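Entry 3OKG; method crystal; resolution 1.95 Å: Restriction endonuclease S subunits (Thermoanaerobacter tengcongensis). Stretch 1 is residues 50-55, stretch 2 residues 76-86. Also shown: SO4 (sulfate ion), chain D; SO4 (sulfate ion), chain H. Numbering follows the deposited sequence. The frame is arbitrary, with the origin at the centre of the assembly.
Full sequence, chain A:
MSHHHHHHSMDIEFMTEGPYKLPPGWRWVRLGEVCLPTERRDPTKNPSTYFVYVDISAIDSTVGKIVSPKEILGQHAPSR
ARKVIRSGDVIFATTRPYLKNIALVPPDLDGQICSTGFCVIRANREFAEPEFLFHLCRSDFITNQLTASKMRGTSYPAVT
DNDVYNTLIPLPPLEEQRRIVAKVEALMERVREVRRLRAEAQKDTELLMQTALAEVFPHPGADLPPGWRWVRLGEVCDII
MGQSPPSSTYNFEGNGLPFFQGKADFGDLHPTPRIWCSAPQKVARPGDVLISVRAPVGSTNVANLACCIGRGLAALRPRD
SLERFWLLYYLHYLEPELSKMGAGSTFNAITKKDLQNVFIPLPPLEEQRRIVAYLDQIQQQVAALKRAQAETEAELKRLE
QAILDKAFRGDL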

# COMPACT_ATOMS: atom_id res chain seq x y z
N TYR A 50 20.74 -9.97 -35.10
CA TYR A 50 19.97 -9.55 -33.95
C TYR A 50 20.65 -10.05 -32.67
O TYR A 50 21.21 -11.14 -32.66
CB TYR A 50 18.55 -10.11 -34.04
CG TYR A 50 17.63 -9.23 -34.87
CD1 TYR A 50 17.09 -8.08 -34.34
CD2 TYR A 50 17.34 -9.55 -36.20
CE1 TYR A 50 16.26 -7.24 -35.10
CE2 TYR A 50 16.49 -8.72 -36.97
CZ TYR A 50 15.97 -7.58 -36.41
OH TYR A 50 15.16 -6.75 -37.15
N PHE A 51 20.59 -9.26 -31.61
CA PHE A 51 20.94 -9.76 -30.29
C PHE A 51 19.88 -9.29 -29.30
O PHE A 51 19.13 -8.35 -29.60
CB PHE A 51 22.32 -9.25 -29.86
CG PHE A 51 22.35 -7.79 -29.57
CD1 PHE A 51 22.37 -7.32 -28.26
CD2 PHE A 51 22.34 -6.87 -30.61
CE1 PHE A 51 22.38 -5.96 -27.99
CE2 PHE A 51 22.34 -5.51 -30.35
CZ PHE A 51 22.37 -5.04 -29.04
N VAL A 52 19.79 -9.93 -28.15
CA VAL A 52 18.83 -9.49 -27.14
C VAL A 52 19.55 -8.63 -26.11
O VAL A 52 20.62 -9.03 -25.62
CB VAL A 52 18.15 -10.68 -26.45
CG1 VAL A 52 17.17 -10.16 -25.42
CG2 VAL A 52 17.41 -11.55 -27.48
N TYR A 53 19.01 -7.45 -25.81
CA TYR A 53 19.67 -6.49 -24.93
C TYR A 53 18.92 -6.36 -23.62
O TYR A 53 17.71 -6.13 -23.61
CB TYR A 53 19.72 -5.12 -25.60
CG TYR A 53 20.47 -4.08 -24.83
CD1 TYR A 53 21.67 -4.39 -24.19
CD2 TYR A 53 20.01 -2.78 -24.77
CE1 TYR A 53 22.36 -3.43 -23.47
CE2 TYR A 53 20.71 -1.81 -24.07
CZ TYR A 53 21.89 -2.15 -23.44
OH TYR A 53 22.58 -1.18 -22.75
N VAL A 54 19.65 -6.52 -22.52
CA VAL A 54 19.10 -6.29 -21.18
C VAL A 54 19.63 -4.96 -20.60
O VAL A 54 20.80 -4.85 -20.25
CB VAL A 54 19.48 -7.45 -20.22
CG1 VAL A 54 18.76 -7.27 -18.90
CG2 VAL A 54 19.13 -8.83 -20.85
N ASP A 55 18.78 -3.95 -20.52
CA ASP A 55 19.15 -2.72 -19.84
C ASP A 55 18.40 -2.68 -18.53
O ASP A 55 17.70 -3.62 -18.18
CB ASP A 55 18.85 -1.48 -20.68
CG ASP A 55 17.39 -1.34 -21.05
OD1 ASP A 55 16.56 -2.20 -20.67
OD2 ASP A 55 17.07 -0.37 -21.75
N HIS A 76 22.22 -1.30 -34.69
CA HIS A 76 21.61 -0.32 -33.81
C HIS A 76 21.93 -0.50 -32.32
O HIS A 76 21.27 0.11 -31.47
CB HIS A 76 20.11 -0.36 -34.00
CG HIS A 76 19.68 -0.00 -35.38
ND1 HIS A 76 18.78 -0.76 -36.10
CD2 HIS A 76 20.04 1.02 -36.19
CE1 HIS A 76 18.59 -0.20 -37.28
NE2 HIS A 76 19.35 0.87 -37.36
N ALA A 77 22.91 -1.34 -32.01
CA ALA A 77 23.35 -1.50 -30.62
C ALA A 77 23.68 -0.19 -29.96
O ALA A 77 24.55 0.54 -30.43
CB ALA A 77 24.57 -2.44 -30.53
N PRO A 78 23.03 0.10 -28.82
CA PRO A 78 23.35 1.22 -27.94
C PRO A 78 24.83 1.15 -27.52
O PRO A 78 25.45 0.08 -27.54
CB PRO A 78 22.44 1.00 -26.73
CG PRO A 78 21.38 0.09 -27.20
CD PRO A 78 21.95 -0.75 -28.29
N SER A 79 25.40 2.28 -27.15
CA SER A 79 26.81 2.29 -26.82
C SER A 79 27.12 1.47 -25.57
O SER A 79 28.20 0.93 -25.46
CB SER A 79 27.32 3.73 -26.63
OG SER A 79 26.57 4.37 -25.63
N ARG A 80 26.16 1.37 -24.65
CA ARG A 80 26.37 0.57 -23.42
C ARG A 80 26.18 -0.92 -23.62
O ARG A 80 26.41 -1.73 -22.71
CB ARG A 80 25.40 1.04 -22.33
CG ARG A 80 25.79 2.37 -21.71
CD ARG A 80 24.69 2.82 -20.76
NE ARG A 80 25.06 4.06 -20.10
CZ ARG A 80 24.26 4.69 -19.24
NH1 ARG A 80 23.07 4.18 -18.94
NH2 ARG A 80 24.66 5.83 -18.68
N ALA A 81 25.72 -1.31 -24.80
CA ALA A 81 25.42 -2.71 -25.02
C ALA A 81 26.69 -3.49 -25.32
O ALA A 81 27.01 -3.74 -26.48
CB ALA A 81 24.36 -2.88 -26.14
N ARG A 82 27.43 -3.89 -24.28
CA ARG A 82 28.74 -4.49 -24.53
C ARG A 82 29.12 -5.69 -23.67
O ARG A 82 30.11 -6.36 -23.96
CB ARG A 82 29.86 -3.43 -24.45
CG ARG A 82 29.72 -2.31 -25.48
CD ARG A 82 30.11 -2.72 -26.90
NE ARG A 82 30.14 -1.55 -27.78
CZ ARG A 82 29.06 -0.94 -28.28
NH1 ARG A 82 27.83 -1.40 -28.03
NH2 ARG A 82 29.22 0.14 -29.04
N LYS A 83 28.36 -5.98 -22.61
CA LYS A 83 28.76 -7.07 -21.71
C LYS A 83 28.01 -8.33 -22.06
O LYS A 83 26.78 -8.32 -22.10
CB LYS A 83 28.52 -6.70 -20.24
CG LYS A 83 29.51 -5.66 -19.71
CD LYS A 83 29.28 -5.33 -18.23
CE LYS A 83 30.41 -4.40 -17.73
NZ LYS A 83 30.26 -4.07 -16.29
N VAL A 84 28.74 -9.42 -22.29
CA VAL A 84 28.14 -10.67 -22.71
C VAL A 84 27.62 -11.37 -21.46
O VAL A 84 28.33 -11.50 -20.48
CB VAL A 84 29.17 -11.60 -23.36
CG1 VAL A 84 28.60 -12.98 -23.55
CG2 VAL A 84 29.67 -11.02 -24.67
N ILE A 85 26.35 -11.76 -21.47
CA ILE A 85 25.84 -12.50 -20.33
C ILE A 85 25.67 -13.98 -20.65
O ILE A 85 25.47 -14.37 -21.82
CB ILE A 85 24.52 -11.93 -19.80
CG1 ILE A 85 23.46 -11.86 -20.92
CG2 ILE A 85 24.78 -10.54 -19.24
CD1 ILE A 85 22.10 -11.25 -20.49
N ARG A 86 25.72 -14.79 -19.61
CA ARG A 86 25.57 -16.24 -19.74
C ARG A 86 24.51 -16.74 -18.78
O ARG A 86 24.24 -16.13 -17.74
CB ARG A 86 26.91 -16.94 -19.45
CG ARG A 86 28.04 -16.57 -20.43
CD ARG A 86 27.82 -17.22 -21.79
NE ARG A 86 28.83 -16.77 -22.75
CZ ARG A 86 28.77 -16.98 -24.06
NH1 ARG A 86 27.74 -17.63 -24.60
NH2 ARG A 86 29.75 -16.52 -24.84
S SO4 D . 21.03 1.42 -18.74
O1 SO4 D . 22.29 1.51 -19.46
O2 SO4 D . 20.83 0.03 -18.32
O3 SO4 D . 21.11 2.23 -17.53
O4 SO4 D . 19.94 1.85 -19.59
S SO4 H . 32.51 -15.77 -22.13
O1 SO4 H . 33.44 -16.21 -23.17
O2 SO4 H . 31.69 -16.91 -21.72
O3 SO4 H . 33.27 -15.26 -20.98
O4 SO4 H . 31.64 -14.72 -22.65

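No hydrogen bond joins the two stretches; they meet through side chains, burying 289 Å² in all. Tyr53, on the strand of residues 50-54, has the most surface covered. Its CA-to-CB bond points sideways, but with chi1 at t the long side chain still carries its ring to the turn formed by Pro78 to Ala81. Ala81 CB lies over one face of that ring, 3.8 Å from its centroid in a CH-pi contact and 3.4 Å from Tyr53 CE1. A methyl group suits this place: it points toward the first stretch and is small enough for the aromatic face to settle close against it. Farther round the ring, Tyr53 CE2 meets Pro78 CG, part of an apolar ring, at 3.7 Å, and Tyr53 OH lies 3.6 Å from Arg80 CB.

The CA-to-CB bond of Phe51, two residues earlier, points toward the second stretch, with chi1 at p. Its wholly apolar ring is buried, with Phe51 CZ 3.7 Å from Ala77 CB and Phe51 CE1 4.1 Å from Ala81 CB, so the Ala81 methyl touches both aromatic rings. Val54 CG2 packs separately on Ile85 CD1 at 3.8 Å; both residues are buried and branched aliphatic, with no polar side-chain atom to satisfy.

The turn itself is braced from within: Ala81 N donates to Pro78 O (3.1 Å).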